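Side-chain contacts in amidohydrolase (Brucella melitensis biovar Abortus, PDB 4F0L), which probably acts as a metal-dependent deaminase of the amidohydrolase superfamily and holds an iron(III) ion in its metal site: residues Ala62-His67 with Arg273-His278; Phe122-Glu127 with Gly208-Val213; His278-Ser283 with Val302-Leu307; Lys288-Ala291 with Ile296-Leu299. All coordinates share one frame; numbering follows the deposited sequence.

Interaction 1 (Ala62-His67 with Arg273-His278). With FE (Fe (III) ion), chain E.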
# COMPACT_ATOMS: atom_id res chain seq x y z
N ALA B 62 10.98 -11.49 10.37
CA ALA B 62 12.27 -10.81 10.20
C ALA B 62 12.13 -9.72 9.17
O ALA B 62 11.49 -9.89 8.11
CB ALA B 62 13.39 -11.79 9.80
N ASN B 63 12.77 -8.59 9.47
CA ASN B 63 12.89 -7.52 8.50
C ASN B 63 14.30 -7.62 7.99
O ASN B 63 15.22 -7.10 8.59
CB ASN B 63 12.60 -6.17 9.17
CG ASN B 63 12.35 -5.06 8.15
OD1 ASN B 63 13.14 -4.85 7.22
ND2 ASN B 63 11.25 -4.36 8.32
N LEU B 64 14.51 -8.34 6.90
CA LEU B 64 15.86 -8.85 6.64
C LEU B 64 16.84 -7.86 5.99
O LEU B 64 17.96 -8.24 5.72
CB LEU B 64 15.80 -10.17 5.85
CG LEU B 64 15.03 -10.27 4.54
CD1 LEU B 64 15.32 -9.06 3.65
CD2 LEU B 64 15.44 -11.57 3.87
N HIS B 65 16.45 -6.60 5.79
CA HIS B 65 17.32 -5.61 5.10
C HIS B 65 16.83 -4.23 5.39
O HIS B 65 15.71 -3.86 5.01
CB HIS B 65 17.31 -5.83 3.60
CG HIS B 65 18.30 -5.01 2.83
ND1 HIS B 65 19.62 -5.30 2.81
CD2 HIS B 65 18.13 -3.91 2.01
CE1 HIS B 65 20.26 -4.39 2.04
NE2 HIS B 65 19.35 -3.57 1.53
N SER B 66 17.66 -3.49 6.10
CA SER B 66 17.39 -2.15 6.59
C SER B 66 18.66 -1.30 6.54
O SER B 66 19.74 -1.77 6.84
CB SER B 66 16.87 -2.22 8.02
OG SER B 66 16.95 -0.98 8.69
N HIS B 67 18.49 -0.05 6.12
CA HIS B 67 19.47 1.01 6.37
C HIS B 67 18.84 2.01 7.26
O HIS B 67 18.10 2.89 6.79
CB HIS B 67 19.90 1.67 5.07
CG HIS B 67 20.15 0.70 3.96
ND1 HIS B 67 21.07 -0.26 4.05
CD2 HIS B 67 19.53 0.55 2.73
CE1 HIS B 67 21.05 -0.99 2.90
NE2 HIS B 67 20.11 -0.48 2.11
N ARG B 273 23.61 -19.69 3.36
CA ARG B 273 24.35 -18.71 4.16
C ARG B 273 24.18 -17.31 3.54
O ARG B 273 24.35 -16.29 4.23
CB ARG B 273 25.82 -19.14 4.18
CG ARG B 273 26.78 -18.28 4.95
CD ARG B 273 28.23 -18.64 4.59
NE ARG B 273 29.10 -17.67 5.26
CZ ARG B 273 30.24 -17.20 4.81
NH1 ARG B 273 30.75 -17.62 3.67
NH2 ARG B 273 30.87 -16.28 5.53
N TRP B 274 23.90 -17.28 2.23
CA TRP B 274 23.84 -16.06 1.46
C TRP B 274 22.44 -15.57 1.33
O TRP B 274 21.51 -16.38 1.16
CB TRP B 274 24.43 -16.26 0.08
CG TRP B 274 25.93 -16.47 0.06
CD1 TRP B 274 26.67 -17.55 0.57
CD2 TRP B 274 26.93 -15.58 -0.51
NE1 TRP B 274 28.01 -17.37 0.36
CE2 TRP B 274 28.24 -16.22 -0.28
CE3 TRP B 274 26.88 -14.35 -1.16
CZ2 TRP B 274 29.43 -15.63 -0.69
CZ3 TRP B 274 28.09 -13.76 -1.56
CH2 TRP B 274 29.33 -14.39 -1.35
N CYS B 275 22.29 -14.23 1.41
CA CYS B 275 21.06 -13.55 1.09
C CYS B 275 21.35 -12.48 0.01
O CYS B 275 22.18 -11.58 0.22
CB CYS B 275 20.44 -12.90 2.32
SG CYS B 275 18.85 -12.08 1.97
N LEU B 276 20.73 -12.64 -1.15
CA LEU B 276 21.01 -11.73 -2.26
C LEU B 276 19.88 -10.76 -2.25
O LEU B 276 18.74 -11.14 -2.47
CB LEU B 276 21.07 -12.47 -3.59
CG LEU B 276 21.97 -13.69 -3.70
CD1 LEU B 276 22.11 -14.14 -5.17
CD2 LEU B 276 23.32 -13.45 -3.04
N ILE B 277 20.21 -9.51 -1.97
CA ILE B 277 19.21 -8.46 -1.81
C ILE B 277 18.73 -7.96 -3.20
O ILE B 277 19.54 -7.69 -4.10
CB ILE B 277 19.76 -7.28 -0.98
CG1 ILE B 277 20.40 -7.80 0.32
CG2 ILE B 277 18.63 -6.28 -0.64
CD1 ILE B 277 19.40 -8.50 1.25
N HIS B 278 17.41 -7.85 -3.34
CA HIS B 278 16.75 -7.53 -4.62
C HIS B 278 16.73 -8.66 -5.60
O HIS B 278 15.66 -9.29 -5.82
CB HIS B 278 17.26 -6.21 -5.24
CG HIS B 278 17.26 -5.06 -4.27
ND1 HIS B 278 16.15 -4.65 -3.65
CD2 HIS B 278 18.31 -4.26 -3.80
CE1 HIS B 278 16.44 -3.62 -2.83
NE2 HIS B 278 17.78 -3.40 -2.90
FE FE E . 19.46 -1.70 0.42
O HOH W 1 18.45 -1.68 -1.51
O HOH W 2 19.84 0.32 -0.55

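Interaction 2 (Phe122-Glu127 with Gly208-Val213)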
# COMPACT_ATOMS: atom_id res chain seq x y z
N PHE B 122 7.42 -6.86 13.04
CA PHE B 122 8.75 -7.40 12.74
C PHE B 122 9.48 -7.56 14.06
O PHE B 122 9.57 -6.60 14.83
CB PHE B 122 9.56 -6.44 11.87
CG PHE B 122 9.02 -6.23 10.50
CD1 PHE B 122 9.27 -7.15 9.50
CD2 PHE B 122 8.30 -5.07 10.19
CE1 PHE B 122 8.83 -6.91 8.21
CE2 PHE B 122 7.84 -4.84 8.92
CZ PHE B 122 8.10 -5.76 7.92
N THR B 123 10.05 -8.74 14.31
CA THR B 123 10.70 -9.08 15.59
C THR B 123 12.23 -9.15 15.55
O THR B 123 12.89 -9.29 16.60
CB THR B 123 10.16 -10.41 16.12
OG1 THR B 123 10.23 -11.42 15.09
CG2 THR B 123 8.70 -10.23 16.57
N ARG B 124 12.80 -9.03 14.35
CA ARG B 124 14.26 -9.02 14.16
C ARG B 124 14.57 -8.15 12.99
O ARG B 124 13.77 -8.09 12.05
CB ARG B 124 14.85 -10.44 13.92
CG ARG B 124 16.34 -10.47 13.65
CD ARG B 124 16.88 -11.89 13.58
NE ARG B 124 16.82 -12.55 14.88
CZ ARG B 124 17.83 -12.64 15.74
NH1 ARG B 124 19.02 -12.10 15.48
NH2 ARG B 124 17.64 -13.29 16.89
N VAL B 125 15.71 -7.48 13.04
CA VAL B 125 16.12 -6.69 11.92
C VAL B 125 17.49 -7.11 11.45
O VAL B 125 18.37 -7.44 12.24
CB VAL B 125 16.08 -5.16 12.21
CG1 VAL B 125 17.01 -4.77 13.36
CG2 VAL B 125 16.39 -4.38 10.92
N GLY B 126 17.64 -7.12 10.13
CA GLY B 126 18.92 -7.31 9.46
C GLY B 126 19.45 -5.99 9.02
O GLY B 126 19.02 -5.45 8.01
N GLU B 127 20.29 -5.39 9.85
CA GLU B 127 20.80 -4.05 9.62
C GLU B 127 22.05 -4.09 8.74
O GLU B 127 23.12 -4.48 9.16
CB GLU B 127 21.12 -3.34 10.93
CG GLU B 127 21.50 -1.88 10.77
CD GLU B 127 20.42 -1.01 10.13
OE1 GLU B 127 19.21 -1.24 10.38
OE2 GLU B 127 20.79 -0.08 9.38
N GLY B 208 20.65 -13.48 21.49
CA GLY B 208 20.12 -13.79 20.16
C GLY B 208 20.75 -13.08 18.96
O GLY B 208 20.36 -13.33 17.81
N ALA B 209 21.71 -12.18 19.22
CA ALA B 209 22.28 -11.37 18.16
C ALA B 209 23.04 -12.29 17.25
O ALA B 209 23.63 -13.28 17.70
CB ALA B 209 23.21 -10.30 18.70
N VAL B 210 23.05 -11.92 15.97
CA VAL B 210 23.88 -12.58 15.00
C VAL B 210 24.75 -11.53 14.32
O VAL B 210 24.29 -10.41 14.08
CB VAL B 210 23.01 -13.34 13.97
CG1 VAL B 210 23.90 -13.94 12.87
CG2 VAL B 210 22.22 -14.46 14.67
N LEU B 211 26.01 -11.86 14.07
CA LEU B 211 26.94 -10.94 13.36
C LEU B 211 27.38 -11.60 12.08
O LEU B 211 28.04 -12.65 12.11
CB LEU B 211 28.16 -10.59 14.22
CG LEU B 211 29.26 -9.68 13.63
CD1 LEU B 211 28.68 -8.30 13.32
CD2 LEU B 211 30.47 -9.56 14.56
N GLY B 212 27.01 -10.99 10.94
CA GLY B 212 27.47 -11.46 9.64
C GLY B 212 28.25 -10.36 8.93
O GLY B 212 28.72 -9.43 9.57
N VAL B 213 28.39 -10.47 7.61
CA VAL B 213 29.08 -9.47 6.79
C VAL B 213 28.27 -9.14 5.54
O VAL B 213 27.46 -9.96 5.08
CB VAL B 213 30.49 -9.93 6.37
CG1 VAL B 213 31.34 -10.31 7.60
CG2 VAL B 213 30.40 -11.07 5.38

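Interaction 3 (His278-Ser283 with Val302-Leu307)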
# COMPACT_ATOMS: atom_id res chain seq x y z
N HIS B 278 17.41 -7.85 -3.34
CA HIS B 278 16.75 -7.53 -4.62
C HIS B 278 16.73 -8.66 -5.60
O HIS B 278 15.66 -9.29 -5.82
CB HIS B 278 17.26 -6.21 -5.24
CG HIS B 278 17.26 -5.06 -4.27
ND1 HIS B 278 16.15 -4.65 -3.65
CD2 HIS B 278 18.31 -4.26 -3.80
CE1 HIS B 278 16.44 -3.62 -2.83
NE2 HIS B 278 17.78 -3.40 -2.90
N ALA B 279 17.88 -8.96 -6.22
CA ALA B 279 17.96 -9.99 -7.24
C ALA B 279 16.82 -9.77 -8.24
O ALA B 279 16.20 -10.73 -8.69
CB ALA B 279 17.85 -11.38 -6.63
N THR B 280 16.58 -8.50 -8.59
CA THR B 280 15.38 -8.12 -9.33
C THR B 280 15.44 -8.48 -10.82
O THR B 280 14.41 -8.84 -11.39
CB THR B 280 15.13 -6.61 -9.21
OG1 THR B 280 15.19 -6.27 -7.81
CG2 THR B 280 13.79 -6.19 -9.86
N HIS B 281 16.62 -8.39 -11.42
CA HIS B 281 16.77 -8.67 -12.83
C HIS B 281 17.58 -9.92 -13.00
O HIS B 281 18.82 -9.90 -13.02
CB HIS B 281 17.39 -7.47 -13.57
CG HIS B 281 16.62 -6.19 -13.37
ND1 HIS B 281 15.57 -5.84 -14.13
CD2 HIS B 281 16.74 -5.21 -12.39
CE1 HIS B 281 15.04 -4.68 -13.68
NE2 HIS B 281 15.76 -4.29 -12.62
N MET B 282 16.87 -11.04 -13.13
CA MET B 282 17.52 -12.33 -13.39
C MET B 282 16.90 -13.02 -14.60
O MET B 282 15.69 -12.91 -14.85
CB MET B 282 17.34 -13.25 -12.20
CG MET B 282 18.15 -12.87 -10.99
SD MET B 282 18.10 -14.12 -9.68
CE MET B 282 16.34 -14.16 -9.32
N SER B 283 17.74 -13.74 -15.35
CA SER B 283 17.24 -14.66 -16.38
C SER B 283 16.60 -15.85 -15.69
O SER B 283 16.69 -15.99 -14.47
CB SER B 283 18.37 -15.15 -17.29
OG SER B 283 19.29 -15.92 -16.53
N VAL B 302 8.38 -2.62 -1.39
CA VAL B 302 8.03 -1.21 -1.31
C VAL B 302 9.15 -0.30 -1.76
O VAL B 302 8.91 0.60 -2.55
CB VAL B 302 7.53 -0.83 0.09
CG1 VAL B 302 7.45 0.69 0.30
CG2 VAL B 302 6.18 -1.53 0.25
N THR B 303 10.36 -0.56 -1.30
CA THR B 303 11.50 0.25 -1.74
C THR B 303 11.76 0.08 -3.23
O THR B 303 12.01 1.05 -3.94
CB THR B 303 12.79 -0.05 -0.93
OG1 THR B 303 12.57 0.33 0.43
CG2 THR B 303 14.02 0.78 -1.46
N GLU B 304 11.65 -1.14 -3.74
CA GLU B 304 11.87 -1.40 -5.16
C GLU B 304 10.85 -0.63 -6.01
O GLU B 304 11.17 -0.11 -7.09
CB GLU B 304 11.81 -2.92 -5.44
CG GLU B 304 13.09 -3.67 -5.02
CD GLU B 304 12.88 -5.13 -4.64
OE1 GLU B 304 11.90 -5.74 -5.10
OE2 GLU B 304 13.71 -5.68 -3.88
N ALA B 305 9.60 -0.58 -5.55
CA ALA B 305 8.57 0.24 -6.24
C ALA B 305 8.91 1.73 -6.15
O ALA B 305 8.81 2.45 -7.14
CB ALA B 305 7.20 0.01 -5.61
N ASN B 306 9.25 2.21 -4.93
CA ASN B 306 9.55 3.61 -4.71
C ASN B 306 10.75 4.04 -5.58
O ASN B 306 10.85 5.19 -6.01
CB ASN B 306 9.80 3.85 -3.22
CG ASN B 306 10.19 5.27 -2.91
OD1 ASN B 306 11.37 5.64 -3.05
ND2 ASN B 306 9.21 6.09 -2.54
N LEU B 307 11.67 3.11 -5.82
CA LEU B 307 12.85 3.40 -6.65
C LEU B 307 12.65 3.06 -8.15
O LEU B 307 13.54 3.30 -8.94
CB LEU B 307 14.08 2.65 -6.09
CG LEU B 307 14.54 3.03 -4.69
CD1 LEU B 307 15.71 2.16 -4.20
CD2 LEU B 307 14.95 4.50 -4.71
O HOH W 3 13.40 -7.77 -6.45

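Interaction 4 (Lys288-Ala291 with Ile296-Leu299)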
# COMPACT_ATOMS: atom_id res chain seq x y z
N LYS B 288 16.69 -20.10 -11.36
CA LYS B 288 16.75 -21.51 -10.99
C LYS B 288 18.02 -21.89 -10.24
O LYS B 288 17.95 -22.57 -9.22
CB LYS B 288 16.60 -22.40 -12.22
CG LYS B 288 15.22 -22.31 -12.86
CD LYS B 288 15.16 -23.02 -14.22
CE LYS B 288 13.71 -23.11 -14.70
NZ LYS B 288 13.55 -23.24 -16.17
N HIS B 289 19.17 -21.42 -10.73
CA HIS B 289 20.45 -21.75 -10.11
C HIS B 289 20.50 -21.14 -8.74
O HIS B 289 21.04 -21.75 -7.81
CB HIS B 289 21.64 -21.27 -10.93
CG HIS B 289 21.83 -22.00 -12.24
ND1 HIS B 289 22.22 -21.38 -13.38
CD2 HIS B 289 21.68 -23.35 -12.57
CE1 HIS B 289 22.33 -22.28 -14.39
NE2 HIS B 289 22.01 -23.49 -13.89
N MET B 290 19.96 -19.93 -8.60
CA MET B 290 19.97 -19.25 -7.30
C MET B 290 19.17 -20.07 -6.31
O MET B 290 19.65 -20.36 -5.21
CB MET B 290 19.38 -17.85 -7.39
CG MET B 290 19.29 -17.13 -6.04
SD MET B 290 18.55 -15.51 -6.12
CE MET B 290 18.24 -15.17 -4.36
N ALA B 291 17.96 -20.45 -6.71
CA ALA B 291 17.10 -21.25 -5.87
C ALA B 291 17.76 -22.58 -5.53
O ALA B 291 17.70 -23.04 -4.39
CB ALA B 291 15.74 -21.46 -6.54
N ILE B 296 18.95 -17.10 -0.20
CA ILE B 296 17.66 -16.49 0.12
C ILE B 296 17.52 -15.18 -0.65
O ILE B 296 18.46 -14.38 -0.65
CB ILE B 296 17.54 -16.14 1.60
CG1 ILE B 296 17.74 -17.39 2.46
CG2 ILE B 296 16.21 -15.42 1.86
CD1 ILE B 296 16.77 -18.51 2.14
N ALA B 297 16.37 -14.98 -1.30
CA ALA B 297 16.07 -13.72 -1.98
C ALA B 297 15.65 -12.68 -0.96
O ALA B 297 14.64 -12.86 -0.28
CB ALA B 297 14.97 -13.92 -3.04
N GLY B 298 16.42 -11.60 -0.82
CA GLY B 298 16.10 -10.53 0.12
C GLY B 298 15.27 -9.49 -0.60
O GLY B 298 15.81 -8.53 -1.16
N LEU B 299 13.95 -9.71 -0.62
CA LEU B 299 13.06 -8.85 -1.39
C LEU B 299 12.67 -7.61 -0.59
O LEU B 299 12.32 -7.68 0.60
CB LEU B 299 11.80 -9.65 -1.79
CG LEU B 299 12.04 -10.92 -2.62
CD1 LEU B 299 10.69 -11.54 -3.07
CD2 LEU B 299 12.94 -10.62 -3.85

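Interaction 1 (Ala62-His67 with Arg273-His278)
His65 NE2 binds the iron(III) ion at 2.2 Å, and the same imidazole carries the side chain of Ile277 over one of its faces. The methyl CG2 of Ile277 stands 3.5 Å from the centroid of the His65 ring and only 5° off the ring normal, a CH-pi contact centred on the face. The other branch of the isoleucine extends the cover toward the ring's second nitrogen, with Ile277 CD1 3.6 Å from His65 ND1. His65 reaches this position with CG anti to its own backbone N (chi1 -172°), which carries the imidazole off strand 56-66 toward the metal. Metal bond and methyl together probably limit how far the ring can turn. His65 and His67 form the His-X-His metal motif at the end of the first barrel strand of the amidohydrolase TIM-barrel fold, and Ile277, at the corner just after strand 274-276, reaches His65 across the barrel interior. His67 NE2 is likewise 2.2 Å from the iron, and its ND1 is hydrogen-bonded to Phe128 O. Two waters, His241 and Asp329 complete the six ligands. The methyl CG2 of Ile277 also lies over a face of the adjacent His278 ring, offset toward the rim. Deeper along the strands, Leu64 CD2 meets Cys275 SG at 3.9 Å, an apolar touch that Ala379 flanks from helix 364-379.

Interaction 2 (Phe122-Glu127 with Gly208-Val213)
Arg124 grips the carbonyl oxygen of Gly208 with both terminal nitrogens, and this grip accounts for most of the surface buried here. NH2 of Arg124 lies 2.9 Å from Gly208 O and NH1 of Arg124 lies 3.0 Å from the same atom. The oxygen sits close to the guanidinium plane, at the end of the group between its two N-H donors. Neither bond is straight, with N-H...O angles of 146° and 141°, as expected when two donors of one guanidinium converge on one acceptor. Both nitrogens approach from the same face of the Gly208 carbonyl, NH2 standing above its plane and NH1 tilted from it. The arginine chain runs out extended from its strand as far as CD and then bends at chi3 (-68°), which turns the guanidinium to meet the carbonyl. Val210 adds a lighter touch, its CG2 lying 4.1 Å from Arg124 NH1 and oblique to the guanidinium. In the barrel sheet strand 160-167 runs between strands 122-129 and 210-215, so the arginine spans a neighbour to reach the residues leading into strand 210-215. NH1 also bonds Thr162 OG1 on that intervening strand. Across this contact the buried guanidinium meets a neutral carbonyl dipole, not a carboxylate; with Arg382 close to NH2, the bifurcated grip probably offsets part of the cost of placing two like charges together.

Interaction 3 (His278-Ser283 with Val302-Leu307)
His278 and Glu304 form a His-carboxylate hydrogen bond beside the metal site, joining the loop after barrel strand 274-276 to the short helix 301-306. From CB onward the imidazole side chain runs past a single carboxylate oxygen: His278 CB lies 3.8 Å from Glu304 OE2, and CG is nearer, at 3.6 Å. ND1 makes the bond itself, donating to Glu304 OE2 over 2.7 Å with an almost linear N-H...O angle of 176°. The acceptor lies in the imidazole plane and at the ring edge, and the donor meets OE2 on its anti side, somewhat out of the carboxylate plane; ring and carboxylate are turned 72° against each other. Past the bond, CE1 of His278 is 3.6 Å from Glu304 OE2 and 4.0 Å from Glu304 CG, while NE2 looks toward the iron; the side chain also touches Asp329. With CG anti to the carbonyl carbon (chi1 -50°), the ring is directed to the helix. Glu304 OE2 accepts a second hydrogen bond from Cys300 N, which helps fix the carboxylate that positions the histidine. On the outer side of the helix, Asn306 bonds Arg348 and Tyr345 of the second subunit. The other carboxylate oxygen, Glu304 OE1, accepts a hydrogen bond from water 3 at 2.9 Å; that water also donates to His278 O and accepts from Thr280 OG1 over 2.7 Å.

Interaction 4 (Lys288-Ala291 with Ile296-Leu299)
Met290 lies on helix 284-293 and Ala297 on the extended strand 296-299, with their CA atoms 8.6 Å apart. The two elements belong to the beta-alpha-beta unit formed by strand 274-276, this helix and strand 296-299, one of the repeating crossovers of the TIM barrel, in which the helix packs on the outside of the parallel sheet. Met290 carries the contact. A chi1 of 177° places its CG trans to N and the chain stays extended to the end, so the side chain spans the gap from helix to strand and delivers its methyl to the backbone of the strand. There Met290 CE lies 3.5 Å from Ala297 CA and 3.7 Å from Ala297 CB. Contact across the segments is therefore by van der Waals packing, and the small alanine side chain lets the methyl come right up to the main chain. Phe317 of helix 314-319 touches both Met290 and Ala297 and closes the packing from the next helix. Ile296 behaves differently: its CB points away from the helix, and its side chain meets Ile378 and Ala379 of helix 364-379. What Ile296 offers Met290 is its peptide group, the methyl CE lying 3.8 Å from Ile296 C and 3.6 Å from Ala297 N.

How the interactions relate
From the N terminus, strand 56-66 opens the long loop that interaction 1 closes at residues 273-278, bringing two non-adjacent strands together across the barrel interior beside the iron. Interaction 2 falls wholly within that loop and joins strands 122-129 and 210-215; it adjoins interaction 1 through the neighbouring strands 56-66 and 122-129, where Asn63 N meets Arg124 O. Interaction 3 starts where interaction 1 ends, the two sharing His278, and closes a much shorter loop at helix 301-306. Interaction 4 lies within this second loop, pairing helix 284-293 with strand 296-299, whose Gly298 bonds to strand 274-276 and to His278. No two of the loops cross.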